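Local coordinates for gram-negative insecticidal protein (Chromobacterium piscinae, PDB 6FBM) that is an insecticidal toxin of the MACPF and beta-tripod families and, like many other MACPF proteins, probably acts by forming pores in target membranes, at residues G27-P32 with G178-Y183; S71-D76 with S205-V210; E126-W131 with S260-S265. All coordinates share one frame; numbering follows the deposited sequence.

Contact 1. Residues G27-P32 with G178-Y183; sequences GLYASP and GGRLDY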
loop_
_atom_site.group_PDB
_atom_site.type_symbol
_atom_site.label_atom_id
_atom_site.label_comp_id
_atom_site.label_asym_id
_atom_site.label_seq_id
_atom_site.Cartn_x
_atom_site.Cartn_y
_atom_site.Cartn_z
ATOM N N GLY A 27 9.001 36.632 -8.536
ATOM C CA GLY A 27 9.004 35.219 -8.936
ATOM C C GLY A 27 7.693 34.796 -9.579
ATOM O O GLY A 27 7.183 35.483 -10.468
ATOM N N LEU A 28 7.137 33.666 -9.148
ATOM C CA LEU A 28 5.843 33.227 -9.677
ATOM C C LEU A 28 4.713 33.832 -8.859
ATOM O O LEU A 28 4.932 34.315 -7.755
ATOM C CB LEU A 28 5.731 31.706 -9.670
ATOM C CG LEU A 28 6.855 30.914 -10.346
ATOM C CD1 LEU A 28 6.518 29.438 -10.209
ATOM C CD2 LEU A 28 7.081 31.298 -11.819
ATOM N N TYR A 29 3.513 33.831 -9.426
ATOM C CA TYR A 29 2.334 34.300 -8.725
ATOM C C TYR A 29 1.908 33.196 -7.743
ATOM O O TYR A 29 1.685 32.078 -8.126
ATOM C CB TYR A 29 1.200 34.627 -9.701
ATOM C CG TYR A 29 -0.102 35.022 -9.038
ATOM C CD1 TYR A 29 -0.365 36.342 -8.709
ATOM C CD2 TYR A 29 -1.072 34.058 -8.727
ATOM C CE1 TYR A 29 -1.557 36.702 -8.093
ATOM C CE2 TYR A 29 -2.254 34.407 -8.098
ATOM C CZ TYR A 29 -2.505 35.724 -7.793
ATOM O OH TYR A 29 -3.687 36.096 -7.179
ATOM N N ALA A 30 1.823 33.570 -6.472
ATOM C CA ALA A 30 1.273 32.732 -5.407
ATOM C C ALA A 30 1.578 31.254 -5.597
ATOM O O ALA A 30 0.687 30.430 -5.837
ATOM C CB ALA A 30 -0.223 32.960 -5.263
ATOM N N SER A 31 2.867 30.953 -5.511
ATOM C CA SER A 31 3.350 29.592 -5.624
ATOM C C SER A 31 4.355 29.329 -4.514
ATOM O O SER A 31 5.132 30.215 -4.172
ATOM C CB SER A 31 4.041 29.380 -6.967
ATOM O OG SER A 31 4.731 28.164 -6.970
ATOM N N PRO A 32 4.379 28.091 -3.990
ATOM C CA PRO A 32 5.443 27.690 -3.062
ATOM C C PRO A 32 6.837 27.744 -3.669
ATOM O O PRO A 32 7.806 27.878 -2.942
ATOM C CB PRO A 32 5.072 26.229 -2.728
ATOM C CG PRO A 32 3.616 26.121 -3.022
ATOM C CD PRO A 32 3.389 27.016 -4.180
ATOM N N GLY A 178 -5.138 25.455 -1.596
ATOM C CA GLY A 178 -5.876 24.504 -2.409
ATOM C C GLY A 178 -5.132 24.208 -3.693
ATOM O O GLY A 178 -3.951 23.884 -3.669
ATOM N N GLY A 179 -5.814 24.333 -4.829
ATOM C CA GLY A 179 -5.126 24.265 -6.120
ATOM C C GLY A 179 -5.630 25.286 -7.073
ATOM O O GLY A 179 -6.788 25.677 -7.022
ATOM N N ARG A 180 -4.756 25.724 -7.958
ATOM C CA ARG A 180 -5.073 26.763 -8.940
ATOM C C ARG A 180 -4.707 26.253 -10.312
ATOM O O ARG A 180 -3.645 25.632 -10.461
ATOM C CB ARG A 180 -4.212 27.983 -8.674
ATOM C CG ARG A 180 -4.600 29.213 -9.459
ATOM C CD ARG A 180 -3.789 30.433 -9.032
ATOM N NE ARG A 180 -2.557 30.527 -9.802
ATOM C CZ ARG A 180 -1.308 30.548 -9.343
ATOM N NH1 ARG A 180 -1.002 30.466 -8.059
ATOM N NH2 ARG A 180 -0.320 30.664 -10.215
ATOM N N LEU A 181 -5.530 26.548 -11.318
ATOM C CA LEU A 181 -5.119 26.351 -12.702
ATOM C C LEU A 181 -5.003 27.694 -13.382
ATOM O O LEU A 181 -5.868 28.545 -13.212
ATOM C CB LEU A 181 -6.123 25.484 -13.438
ATOM C CG LEU A 181 -6.231 24.042 -12.947
ATOM C CD1 LEU A 181 -7.214 23.302 -13.830
ATOM C CD2 LEU A 181 -4.887 23.324 -12.930
ATOM N N ASP A 182 -3.916 27.862 -14.139
ATOM C CA ASP A 182 -3.632 29.045 -14.939
ATOM C C ASP A 182 -3.687 28.650 -16.388
ATOM O O ASP A 182 -2.820 27.927 -16.873
ATOM C CB ASP A 182 -2.239 29.543 -14.663
ATOM C CG ASP A 182 -2.118 30.191 -13.308
ATOM O OD1 ASP A 182 -3.137 30.354 -12.652
ATOM O OD2 ASP A 182 -0.997 30.517 -12.874
ATOM N N TYR A 183 -4.727 29.099 -17.088
ATOM C CA TYR A 183 -4.883 28.860 -18.506
ATOM C C TYR A 183 -4.415 30.130 -19.142
ATOM O O TYR A 183 -5.140 31.127 -19.170
ATOM C CB TYR A 183 -6.354 28.584 -18.781
ATOM C CG TYR A 183 -6.729 28.210 -20.201
ATOM C CD1 TYR A 183 -6.406 26.975 -20.725
ATOM C CD2 TYR A 183 -7.500 29.060 -20.963
ATOM C CE1 TYR A 183 -6.788 26.641 -22.005
ATOM C CE2 TYR A 183 -7.901 28.711 -22.235
ATOM C CZ TYR A 183 -7.549 27.503 -22.750
ATOM O OH TYR A 183 -7.953 27.174 -24.011
#
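Arg180 reaches out from strand 179-187 and sets its guanidinium group against Tyr29, with the tyrosine edge pointing into a guanidinium face. Tyr29 CD2 stands 3.6 Å from Arg180 CZ, over the middle of the group, and the two planes are 85° apart, close to perpendicular. This is therefore no parallel stack: the cation meets the rim of the ring and not its pi face. Beside that meeting, Arg180 NH1 and NH2 make weak, bent bonds to Tyr29 O, at 3.1 Å from NH1 and 3.2 Å from NH2. NH1 also gives a weak bond to Ala30 O, 2.8 Å away and close to the guanidinium plane.

The straighter bonds lie on the strand itself. Arg180 takes Asp182 side-on, NE to OD1 at 2.9 Å and NH2 to OD2 at 2.7 Å, the latter at an N-H...O angle of 168°. A bend at chi3 (89°) in the otherwise extended arginine chain turns the head to do this. Gripped by the carboxylate, the guanidinium is fixed in rotation, and its charge is probably offset in part by Asp182. Met273 O takes a further bond from NH1, while Tyr29 OH bonds to Asp274. The arrangement is a buried arginine-carboxylate pair, two residues apart on one face of a strand, holding an N-terminal loop against the central antiparallel sheet of the MACPF domain.

Contact 2. Residues S71-D76 with S205-V210; sequences SDFKQD and SYKALV
Tyr206, on the last turn of helix 198-209, is the first residue of 205-210 to meet the strand, and its partner is Phe73. Just before it, the Ser205 hydroxyl is hydrogen-bonded to Tyr183 and Arg229. The Tyr206 ring comes up to the edge of Phe73: CD2 of Tyr206 lies 4.3 Å from CE1 of Phe73, near the plane of the phenylalanine ring. This is a loose apolar touch between two aromatic side chains. The phenol oxygen of Tyr206, well away from Phe73, is hydrogen-bonded to Glu126 on strand 120-134.

Lys207 follows and treats the same ring differently. Its chain is extended beyond chi1, which carries the ammonium group from the helix over the phenylalanine. NZ sits 4.9 Å from the centroid of the Phe73 ring and only 7° off the ring normal, a cation-pi contact squarely over the face. On the way the methylene carbon CE of Lys207 passes 4.3 Å from CE1 of Phe73. The ammonium has a stronger partner in Glu203, one turn back on the helix, with which it forms a salt bridge.

Farther on in the helix, Leu209 N closes a backbone bond to Ser205 O at 3.0 Å, and its side chain packs on Arg229. Phe73 thus meets an aromatic neighbour at its edge and a cation over its face. With Glu203 already pairing with the lysine, the cation-pi contact is probably a supplement to the salt bridge, and attraction across the contact probably rests on dispersion and on the charge above the ring, with no hydrogen bond.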
loop_
_atom_site.group_PDB
_atom_site.type_symbol
_atom_site.label_atom_id
_atom_site.label_comp_id
_atom_site.label_asym_id
_atom_site.label_seq_id
_atom_site.Cartn_x
_atom_site.Cartn_y
_atom_site.Cartn_z
ATOM N N SER A 71 -14.556 28.326 -5.568
ATOM C CA SER A 71 -13.759 28.671 -6.761
ATOM C C SER A 71 -13.764 30.181 -7.022
ATOM O O SER A 71 -14.822 30.770 -7.182
ATOM C CB SER A 71 -14.307 27.950 -7.988
ATOM O OG SER A 71 -13.917 26.597 -7.951
ATOM N N ASP A 72 -12.574 30.783 -7.057
ATOM C CA ASP A 72 -12.400 32.177 -7.501
ATOM C C ASP A 72 -11.933 32.094 -8.936
ATOM O O ASP A 72 -10.973 31.392 -9.268
ATOM C CB ASP A 72 -11.388 32.960 -6.637
ATOM C CG ASP A 72 -11.974 33.389 -5.265
ATOM O OD1 ASP A 72 -13.180 33.738 -5.260
ATOM O OD2 ASP A 72 -11.248 33.377 -4.205
ATOM N N PHE A 73 -12.622 32.819 -9.805
ATOM C CA PHE A 73 -12.268 32.904 -11.206
ATOM C C PHE A 73 -11.725 34.302 -11.482
ATOM O O PHE A 73 -12.338 35.284 -11.122
ATOM C CB PHE A 73 -13.502 32.632 -12.035
ATOM C CG PHE A 73 -13.229 32.562 -13.488
ATOM C CD1 PHE A 73 -12.784 31.378 -14.063
ATOM C CD2 PHE A 73 -13.417 33.695 -14.298
ATOM C CE1 PHE A 73 -12.522 31.318 -15.421
ATOM C CE2 PHE A 73 -13.155 33.647 -15.661
ATOM C CZ PHE A 73 -12.701 32.462 -16.219
ATOM N N LYS A 74 -10.568 34.391 -12.113
ATOM C CA LYS A 74 -9.913 35.684 -12.356
ATOM C C LYS A 74 -9.315 35.697 -13.739
ATOM O O LYS A 74 -8.760 34.697 -14.170
ATOM C CB LYS A 74 -8.784 35.921 -11.373
ATOM C CG LYS A 74 -9.215 36.576 -10.069
ATOM C CD LYS A 74 -8.079 36.734 -9.064
ATOM C CE LYS A 74 -7.886 35.619 -8.017
ATOM N NZ LYS A 74 -7.944 36.026 -6.582
ATOM N N GLN A 75 -9.408 36.836 -14.418
ATOM C CA GLN A 75 -8.734 37.038 -15.700
ATOM C C GLN A 75 -7.957 38.340 -15.718
ATOM O O GLN A 75 -8.470 39.387 -15.345
ATOM C CB GLN A 75 -9.738 37.049 -16.833
ATOM C CG GLN A 75 -10.363 35.681 -17.106
ATOM C CD GLN A 75 -11.201 35.704 -18.352
ATOM O OE1 GLN A 75 -12.159 36.472 -18.439
ATOM N NE2 GLN A 75 -10.836 34.882 -19.334
ATOM N N ASP A 76 -6.710 38.263 -16.154
ATOM C CA ASP A 76 -5.944 39.445 -16.519
ATOM C C ASP A 76 -5.680 39.340 -17.991
ATOM O O ASP A 76 -5.058 38.396 -18.435
ATOM C CB ASP A 76 -4.632 39.509 -15.749
ATOM C CG ASP A 76 -4.855 39.557 -14.243
ATOM O OD1 ASP A 76 -5.695 40.370 -13.767
ATOM O OD2 ASP A 76 -4.195 38.751 -13.560
ATOM N N SER A 205 -13.217 28.744 -23.481
ATOM C CA SER A 205 -12.291 27.693 -23.887
ATOM C C SER A 205 -11.830 26.928 -22.650
ATOM O O SER A 205 -11.880 25.685 -22.628
ATOM C CB SER A 205 -11.114 28.262 -24.649
ATOM O OG SER A 205 -10.266 27.219 -25.084
ATOM N N TYR A 206 -11.429 27.664 -21.607
ATOM C CA TYR A 206 -11.018 27.034 -20.356
ATOM C C TYR A 206 -12.163 26.192 -19.800
ATOM O O TYR A 206 -11.975 25.030 -19.492
ATOM C CB TYR A 206 -10.543 28.064 -19.301
ATOM C CG TYR A 206 -10.329 27.411 -17.969
ATOM C CD1 TYR A 206 -9.198 26.636 -17.725
ATOM C CD2 TYR A 206 -11.309 27.504 -16.961
ATOM C CE1 TYR A 206 -9.040 26.002 -16.505
ATOM C CE2 TYR A 206 -11.145 26.868 -15.743
ATOM C CZ TYR A 206 -10.025 26.122 -15.530
ATOM O OH TYR A 206 -9.884 25.496 -14.338
ATOM N N LYS A 207 -13.346 26.774 -19.686
ATOM C CA LYS A 207 -14.499 26.063 -19.100
ATOM C C LYS A 207 -14.936 24.826 -19.861
ATOM O O LYS A 207 -15.388 23.882 -19.249
ATOM C CB LYS A 207 -15.686 26.997 -18.888
ATOM C CG LYS A 207 -15.458 27.902 -17.710
ATOM C CD LYS A 207 -16.640 28.829 -17.472
ATOM C CE LYS A 207 -16.416 29.633 -16.193
ATOM N NZ LYS A 207 -17.365 30.780 -16.157
ATOM N N ALA A 208 -14.808 24.833 -21.176
ATOM C CA ALA A 208 -15.110 23.645 -21.985
ATOM C C ALA A 208 -14.060 22.576 -21.778
ATOM O O ALA A 208 -14.360 21.376 -21.759
ATOM C CB ALA A 208 -15.193 23.998 -23.460
ATOM N N LEU A 209 -12.825 23.019 -21.610
ATOM C CA LEU A 209 -11.697 22.128 -21.433
ATOM C C LEU A 209 -11.826 21.286 -20.182
ATOM O O LEU A 209 -11.620 20.082 -20.213
ATOM C CB LEU A 209 -10.427 22.969 -21.364
ATOM C CG LEU A 209 -9.119 22.335 -21.583
ATOM C CD1 LEU A 209 -9.047 21.557 -22.884
ATOM C CD2 LEU A 209 -8.095 23.465 -21.632
ATOM N N VAL A 210 -12.195 21.932 -19.093
ATOM C CA VAL A 210 -12.414 21.279 -17.824
ATOM C C VAL A 210 -13.825 20.758 -17.620
ATOM O O VAL A 210 -14.124 20.196 -16.597
ATOM C CB VAL A 210 -12.011 22.226 -16.645
ATOM C CG1 VAL A 210 -10.585 22.740 -16.844
ATOM C CG2 VAL A 210 -12.995 23.320 -16.391
#

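Contact 3. Residues E126-W131 with S260-S265; sequences EAHVLW and SQWAES
His128 CG lies anti to its own carbonyl carbon (chi1 -68°), whereas Trp262 carries CG anti to the backbone N (chi1 177°); together these torsions send the imidazole toward the helix and the indole back toward the strand. The two meet as a T-shaped (edge-to-face) pair. The benzo edge of Trp262 points at a face of His128, with CZ3 of Trp262 3.7 Å from CD2 of His128 and displaced from the middle of the imidazole toward its rim. The ring centroids are 5.2 Å apart and the planes 89° from each other, almost exactly upright.

What fixes the rotation of the imidazole is Glu126, two residues back on the same strand. His128 NE2 donates to Glu126 OE2 at 2.9 Å in a fairly straight bond. The carboxylate accepts this bond from above its plane, and OE2 has a second partner beyond the two segments. A bond from Trp262 NE1 to Gly240 O holds the other end of the indole.

Around the pair, His128 also touches Leu266 of helix 255-269 and Ser71 of strand 64-78, and Leu130 packs on Leu267 farther along the helix. Strand 120-134 runs between strands 64-78 and 179-187, bonding through its backbone to both, and helix 255-269 packs against it partly through this aromatic pair.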
loop_
_atom_site.group_PDB
_atom_site.type_symbol
_atom_site.label_atom_id
_atom_site.label_comp_id
_atom_site.label_asym_id
_atom_site.label_seq_id
_atom_site.Cartn_x
_atom_site.Cartn_y
_atom_site.Cartn_z
ATOM N N GLU A 126 -8.374 29.753 -12.323
ATOM C CA GLU A 126 -9.435 29.228 -11.514
ATOM C C GLU A 126 -8.790 28.698 -10.266
ATOM O O GLU A 126 -8.066 27.699 -10.304
ATOM C CB GLU A 126 -10.197 28.145 -12.242
ATOM C CG GLU A 126 -11.406 27.698 -11.463
ATOM C CD GLU A 126 -12.217 26.684 -12.186
ATOM O OE1 GLU A 126 -13.411 26.972 -12.341
ATOM O OE2 GLU A 126 -11.688 25.625 -12.578
ATOM N N ALA A 127 -9.066 29.370 -9.164
ATOM C CA ALA A 127 -8.452 29.056 -7.885
ATOM C C ALA A 127 -9.464 28.251 -7.066
ATOM O O ALA A 127 -10.583 28.723 -6.806
ATOM C CB ALA A 127 -8.054 30.331 -7.163
ATOM N N HIS A 128 -9.083 27.022 -6.697
ATOM C CA HIS A 128 -9.939 26.155 -5.910
ATOM C C HIS A 128 -9.480 26.277 -4.463
ATOM O O HIS A 128 -8.607 25.549 -4.026
ATOM C CB HIS A 128 -9.852 24.738 -6.435
ATOM C CG HIS A 128 -10.451 24.571 -7.803
ATOM N ND1 HIS A 128 -11.566 23.781 -8.034
ATOM C CD2 HIS A 128 -10.134 25.129 -8.993
ATOM C CE1 HIS A 128 -11.888 23.849 -9.315
ATOM N NE2 HIS A 128 -11.033 24.655 -9.917
ATOM N N VAL A 129 -10.072 27.217 -3.740
ATOM C CA VAL A 129 -9.661 27.496 -2.374
ATOM C C VAL A 129 -10.299 26.487 -1.449
ATOM O O VAL A 129 -11.491 26.238 -1.545
ATOM C CB VAL A 129 -10.115 28.902 -1.910
ATOM C CG1 VAL A 129 -9.661 29.182 -0.469
ATOM C CG2 VAL A 129 -9.609 29.989 -2.873
ATOM N N LEU A 130 -9.498 25.878 -0.586
ATOM C CA LEU A 130 -10.023 25.067 0.497
ATOM C C LEU A 130 -10.086 25.917 1.775
ATOM O O LEU A 130 -11.099 25.924 2.466
ATOM C CB LEU A 130 -9.151 23.818 0.685
ATOM C CG LEU A 130 -8.975 22.987 -0.589
ATOM C CD1 LEU A 130 -7.940 21.918 -0.368
ATOM C CD2 LEU A 130 -10.271 22.364 -1.083
ATOM N N TRP A 131 -8.997 26.608 2.100
ATOM C CA TRP A 131 -8.979 27.513 3.234
ATOM C C TRP A 131 -7.975 28.620 3.047
ATOM O O TRP A 131 -7.133 28.558 2.148
ATOM C CB TRP A 131 -8.674 26.765 4.536
ATOM C CG TRP A 131 -7.499 25.903 4.452
ATOM C CD1 TRP A 131 -6.224 26.276 4.668
ATOM C CD2 TRP A 131 -7.481 24.506 4.163
ATOM N NE1 TRP A 131 -5.373 25.170 4.556
ATOM C CE2 TRP A 131 -6.146 24.071 4.282
ATOM C CE3 TRP A 131 -8.471 23.565 3.909
ATOM C CZ2 TRP A 131 -5.768 22.760 4.035
ATOM C CZ3 TRP A 131 -8.108 22.264 3.684
ATOM C CH2 TRP A 131 -6.770 21.865 3.746
ATOM N N SER A 260 -11.318 16.531 -13.279
ATOM C CA SER A 260 -12.057 16.120 -12.088
ATOM C C SER A 260 -11.159 15.313 -11.141
ATOM O O SER A 260 -11.360 15.359 -9.930
ATOM C CB SER A 260 -13.326 15.337 -12.422
ATOM O OG SER A 260 -12.931 14.067 -12.838
ATOM N N GLN A 261 -10.170 14.601 -11.673
ATOM C CA GLN A 261 -9.191 13.933 -10.812
ATOM C C GLN A 261 -8.321 14.931 -10.049
ATOM O O GLN A 261 -8.050 14.739 -8.874
ATOM C CB GLN A 261 -8.280 12.992 -11.614
ATOM C CG GLN A 261 -8.846 11.622 -11.910
ATOM C CD GLN A 261 -7.919 10.815 -12.807
ATOM O OE1 GLN A 261 -6.700 10.850 -12.668
ATOM N NE2 GLN A 261 -8.513 10.052 -13.717
ATOM N N TRP A 262 -7.864 15.971 -10.742
ATOM C CA TRP A 262 -7.107 17.061 -10.134
ATOM C C TRP A 262 -7.973 17.778 -9.089
ATOM O O TRP A 262 -7.544 17.980 -7.982
ATOM C CB TRP A 262 -6.587 18.017 -11.217
ATOM C CG TRP A 262 -5.863 19.190 -10.701
ATOM C CD1 TRP A 262 -4.522 19.283 -10.476
ATOM C CD2 TRP A 262 -6.421 20.441 -10.363
ATOM N NE1 TRP A 262 -4.215 20.534 -10.006
ATOM C CE2 TRP A 262 -5.369 21.261 -9.925
ATOM C CE3 TRP A 262 -7.711 20.947 -10.378
ATOM C CZ2 TRP A 262 -5.569 22.568 -9.491
ATOM C CZ3 TRP A 262 -7.918 22.278 -9.945
ATOM C CH2 TRP A 262 -6.849 23.060 -9.513
ATOM N N ALA A 263 -9.206 18.089 -9.431
ATOM C CA ALA A 263 -10.129 18.773 -8.510
ATOM C C ALA A 263 -10.432 17.986 -7.248
ATOM O O ALA A 263 -10.406 18.564 -6.152
ATOM C CB ALA A 263 -11.424 19.143 -9.204
ATOM N N GLU A 264 -10.722 16.691 -7.375
ATOM C CA GLU A 264 -10.976 15.853 -6.190
ATOM C C GLU A 264 -9.679 15.526 -5.407
ATOM O O GLU A 264 -9.741 15.190 -4.241
ATOM C CB GLU A 264 -11.780 14.589 -6.554
ATOM C CG GLU A 264 -10.991 13.482 -7.273
ATOM C CD GLU A 264 -11.857 12.379 -7.907
ATOM O OE1 GLU A 264 -11.426 11.830 -8.961
ATOM O OE2 GLU A 264 -12.951 12.077 -7.353
ATOM N N SER A 265 -8.516 15.641 -6.043
ATOM C CA SER A 265 -7.236 15.454 -5.370
ATOM C C SER A 265 -6.819 16.621 -4.453
ATOM O O SER A 265 -5.872 16.490 -3.689
ATOM C CB SER A 265 -6.103 15.257 -6.392
ATOM O OG SER A 265 -5.537 16.505 -6.843
#

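In the fold
From the N terminus, the loop 27-32 comes first; it pairs with strand 179-187, 146 residues farther on, and so closes contact 1. Strand 64-78 opens contact 2, closed by helix 198-209, and strand 120-134 opens contact 3, closed by helix 255-269. All three first segments precede all three second ones, in the same order, so every pair of contacts crosses and none nests. Strands 64-78, 120-134 and 179-187 are consecutive neighbours in one antiparallel sheet, and backbone bonds such as Asp72 to Ala127 and Gly179 to His128 join the contacts directly. Contact 1 brings in the N-terminal loop; contacts 2 and 3 add two helices of the MACPF domain.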